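PDB 6HHN: L-rhamnose mutarotase from Formosa agariphila, which catalyses the interconversion of alpha- and beta-L-rhamnose, a step in the breakdown of the green-algal polysaccharide ulvan. Local coordinates for residues Phe17-Asn22 against Tyr52-Asp57. Sequence-based numbering, arbitrary orientation.
Sequences FKMKLN and YSIFID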
ATOM      1  N   PHE A  17      -2.789  -2.969  -4.866  1.00 16.59           N
ATOM      2  CA  PHE A  17      -2.146  -3.615  -6.004  1.00 16.77           C
ATOM      3  C   PHE A  17      -0.805  -2.967  -6.282  1.00 15.86           C
ATOM      4  O   PHE A  17      -0.549  -1.829  -5.891  1.00 17.21           O
ATOM      5  CB  PHE A  17      -3.037  -3.626  -7.255  1.00 18.20           C
ATOM      6  CG  PHE A  17      -3.671  -2.299  -7.626  1.00 18.87           C
ATOM      7  CD1 PHE A  17      -4.832  -1.870  -7.004  1.00 21.15           C
ATOM      8  CD2 PHE A  17      -3.107  -1.485  -8.586  1.00 19.88           C
ATOM      9  CE1 PHE A  17      -5.423  -0.658  -7.347  1.00 23.36           C
ATOM     10  CE2 PHE A  17      -3.705  -0.273  -8.940  1.00 22.48           C
ATOM     11  CZ  PHE A  17      -4.860   0.128  -8.313  1.00 23.19           C
ATOM     12  N   LYS A  18       0.050  -3.715  -6.978  1.00 16.88           N
ATOM     13  CA  LYS A  18       1.411  -3.315  -7.294  1.00 17.12           C
ATOM     14  C   LYS A  18       1.530  -3.112  -8.795  1.00 19.82           C
ATOM     15  O   LYS A  18       1.082  -3.956  -9.579  1.00 20.05           O
ATOM     16  CB  LYS A  18       2.357  -4.432  -6.824  1.00 19.78           C
ATOM     17  CG  LYS A  18       3.784  -4.319  -7.269  1.00 24.21           C
ATOM     18  CD  LYS A  18       4.636  -5.523  -6.804  1.00 23.17           C
ATOM     19  CE  LYS A  18       5.930  -5.558  -7.576  1.00 26.72           C
ATOM     20  NZ  LYS A  18       6.802  -6.678  -7.190  1.00 27.39           N
ATOM     21  N   MET A  19       2.143  -1.996  -9.185  1.00 16.97           N
ATOM     22  CA  MET A  19       2.434  -1.680 -10.577  1.00 16.48           C
ATOM     23  C   MET A  19       3.916  -1.374 -10.709  1.00 16.97           C
ATOM     24  O   MET A  19       4.637  -1.288  -9.712  1.00 18.11           O
ATOM     25  CB  MET A  19       1.591  -0.502 -11.066  1.00 17.31           C
ATOM     26  CG  MET A  19       0.102  -0.820 -11.102  1.00 17.36           C
ATOM     27  SD  MET A  19      -0.936   0.570 -11.536  1.00 21.32           S
ATOM     28  CE  MET A  19      -0.794   1.550 -10.045  1.00 25.67           C
ATOM     29  N   LYS A  20       4.373  -1.201 -11.947  1.00 20.11           N
ATOM     30  CA  LYS A  20       5.790  -1.032 -12.240  1.00 20.33           C
ATOM     31  C   LYS A  20       5.964   0.193 -13.126  1.00 21.44           C
ATOM     32  O   LYS A  20       5.334   0.294 -14.180  1.00 21.93           O
ATOM     33  CB  LYS A  20       6.392  -2.269 -12.928  1.00 24.53           C
ATOM     34  CG  LYS A  20       6.419  -3.589 -12.122  1.00 28.71           C
ATOM     35  CD  LYS A  20       7.293  -3.507 -10.875  1.00 30.15           C
ATOM     36  CE  LYS A  20       8.750  -3.226 -11.202  1.00 31.57           C
ATOM     37  NZ  LYS A  20       9.615  -3.319  -9.978  1.00 33.73           N
ATOM     38  N   LEU A  21       6.795   1.121 -12.691  1.00 21.72           N
ATOM     39  CA  LEU A  21       7.198   2.281 -13.477  1.00 23.05           C
ATOM     40  C   LEU A  21       8.501   1.980 -14.204  1.00 25.47           C
ATOM     41  O   LEU A  21       9.346   1.206 -13.727  1.00 29.83           O
ATOM     42  CB  LEU A  21       7.384   3.456 -12.504  1.00 28.59           C
ATOM     43  CG  LEU A  21       7.558   4.888 -12.995  1.00 33.66           C
ATOM     44  CD1 LEU A  21       6.323   5.361 -13.731  1.00 34.07           C
ATOM     45  CD2 LEU A  21       7.859   5.802 -11.822  1.00 36.88           C
ATOM     46  N   ASN A  22       8.678   2.585 -15.360  1.00 26.21           N
ATOM     47  CA  ASN A  22       9.946   2.450 -16.055  1.00 27.02           C
ATOM     48  C   ASN A  22      11.019   3.256 -15.326  1.00 31.12           C
ATOM     49  O   ASN A  22      10.739   4.281 -14.706  1.00 30.10           O
ATOM     50  CB  ASN A  22       9.822   2.933 -17.497  1.00 26.04           C
ATOM     51  CG  ASN A  22       8.938   2.036 -18.348  1.00 27.17           C
ATOM     52  OD1 ASN A  22       8.621   0.907 -17.978  1.00 33.95           O
ATOM     53  ND2 ASN A  22       8.562   2.531 -19.512  1.00 28.93           N
ATOM     54  N   TYR A  52      -8.028   7.002  -2.904  1.00 21.52           N
ATOM     55  CA  TYR A  52      -7.110   6.313  -3.808  1.00 18.67           C
ATOM     56  C   TYR A  52      -5.743   6.969  -3.694  1.00 18.02           C
ATOM     57  O   TYR A  52      -5.567   8.118  -4.097  1.00 20.29           O
ATOM     58  CB  TYR A  52      -7.657   6.465  -5.227  1.00 19.90           C
ATOM     59  CG  TYR A  52      -6.944   5.736  -6.338  1.00 18.94           C
ATOM     60  CD1 TYR A  52      -5.864   4.892  -6.116  1.00 19.33           C
ATOM     61  CD2 TYR A  52      -7.373   5.909  -7.645  1.00 21.56           C
ATOM     62  CE1 TYR A  52      -5.257   4.241  -7.173  1.00 19.04           C
ATOM     63  CE2 TYR A  52      -6.777   5.273  -8.684  1.00 23.48           C
ATOM     64  CZ  TYR A  52      -5.704   4.437  -8.459  1.00 21.18           C
ATOM     65  OH  TYR A  52      -5.103   3.796  -9.537  1.00 25.43           O
ATOM     66  N   SER A  53      -4.777   6.228  -3.148  1.00 17.70           N
ATOM     67  CA  SER A  53      -3.407   6.669  -3.018  1.00 17.35           C
ATOM     68  C   SER A  53      -2.497   5.755  -3.825  1.00 17.53           C
ATOM     69  O   SER A  53      -2.737   4.546  -3.912  1.00 18.75           O
ATOM     70  CB  SER A  53      -2.909   6.547  -1.563  1.00 19.43           C
ATOM     71  OG  SER A  53      -3.450   7.580  -0.735  1.00 22.78           O
ATOM     72  N   ILE A  54      -1.459   6.341  -4.411  1.00 16.59           N
ATOM     73  CA  ILE A  54      -0.379   5.565  -5.016  1.00 15.72           C
ATOM     74  C   ILE A  54       0.935   6.048  -4.407  1.00 16.69           C
ATOM     75  O   ILE A  54       1.174   7.259  -4.324  1.00 18.37           O
ATOM     76  CB  ILE A  54      -0.358   5.691  -6.549  1.00 17.09           C
ATOM     77  CG1 ILE A  54      -1.701   5.269  -7.137  1.00 18.60           C
ATOM     78  CG2 ILE A  54       0.801   4.830  -7.113  1.00 18.22           C
ATOM     79  CD1 ILE A  54      -1.861   5.577  -8.617  1.00 20.36           C
ATOM     80  N   PHE A  55       1.751   5.095  -3.925  1.00 15.98           N
ATOM     81  CA  PHE A  55       3.039   5.343  -3.299  1.00 15.67           C
ATOM     82  C   PHE A  55       4.136   4.703  -4.143  1.00 16.90           C
ATOM     83  O   PHE A  55       3.901   3.705  -4.837  1.00 17.96           O
ATOM     84  CB  PHE A  55       3.074   4.705  -1.890  1.00 17.37           C
ATOM     85  CG  PHE A  55       1.960   5.147  -0.979  1.00 17.46           C
ATOM     86  CD1 PHE A  55       0.749   4.474  -0.968  1.00 18.64           C
ATOM     87  CD2 PHE A  55       2.126   6.226  -0.137  1.00 21.01           C
ATOM     88  CE1 PHE A  55      -0.273   4.861  -0.128  1.00 20.81           C
ATOM     89  CE2 PHE A  55       1.098   6.633   0.709  1.00 22.43           C
ATOM     90  CZ  PHE A  55      -0.105   5.951   0.709  1.00 22.58           C
ATOM     91  N   ILE A  56       5.335   5.276  -4.089  1.00 18.02           N
ATOM     92  CA  ILE A  56       6.458   4.770  -4.869  1.00 17.78           C
ATOM     93  C   ILE A  56       7.584   4.286  -3.963  1.00 16.91           C
ATOM     94  O   ILE A  56       7.864   4.883  -2.910  1.00 18.53           O
ATOM     95  CB  ILE A  56       6.949   5.838  -5.877  1.00 20.43           C
ATOM     96  CG1 ILE A  56       7.881   5.200  -6.914  1.00 20.77           C
ATOM     97  CG2 ILE A  56       7.615   7.005  -5.151  1.00 22.22           C
ATOM     98  CD1 ILE A  56       8.276   6.164  -8.022  1.00 24.32           C
ATOM     99  N   ASP A  57       8.199   3.168  -4.374  1.00 18.84           N
ATOM    100  CA  ASP A  57       9.540   2.716  -3.955  1.00 19.04           C
ATOM    101  C   ASP A  57      10.400   3.018  -5.191  1.00 22.41           C
ATOM    102  O   ASP A  57      10.466   2.226  -6.153  1.00 26.19           O
ATOM    103  CB  ASP A  57       9.530   1.239  -3.680  1.00 18.82           C
ATOM    104  CG  ASP A  57      10.834   0.724  -3.136  1.00 19.46           C
ATOM    105  OD1 ASP A  57      11.895   1.359  -3.351  1.00 22.37           O
ATOM    106  OD2 ASP A  57      10.777  -0.369  -2.527  1.00 20.76           O
TER
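Leu-21 and Ile-56 make the closest of the three apolar contacts between 17-22 and 52-57, methyl to methyl, with Leu-21 CD2 3.8 Å from Ile-56 CD1. Met-19 follows: its terminal CE lies 4.4 Å from Ile-54 CD1. At the third, the side chains of Phe-17 and Tyr-52 cross at about a right angle, and Tyr-52 OH comes to the Phe-17 ring edge, near its plane, 3.9 Å from CZ. Carbon also meets carbon here, Phe-17 CZ lying 4.3 Å from Tyr-52 CE1. No hydrogen bond joins the segments, and the nearest CA pair, Leu-21 and Ile-56, stands 9.0 Å apart, so the contact is made by side chains alone. With CG1 anti to the backbone N (chi1 -166°) and the chain extended beyond it, Ile-56 brings CD1 to Leu-21. Within 17-22, Met-19 SD sits in the plane of the Phe-17 ring, at its edge. Tyr-52 probably binds substrate, and Ile-54 packs on Tyr-29, another likely substrate residue, placing this layer beside the presumed rhamnose pocket. Strand 62-69 runs between strands 13-20 and 52-57, antiparallel to both, in the curved sheet of this dimeric alpha/beta-barrel family; helix 26-34 touches Leu-21 and Ile-54 through Tyr-29 and Ile-56 through Lys-26, while a second-subunit strand continues the sheet beyond 52-57.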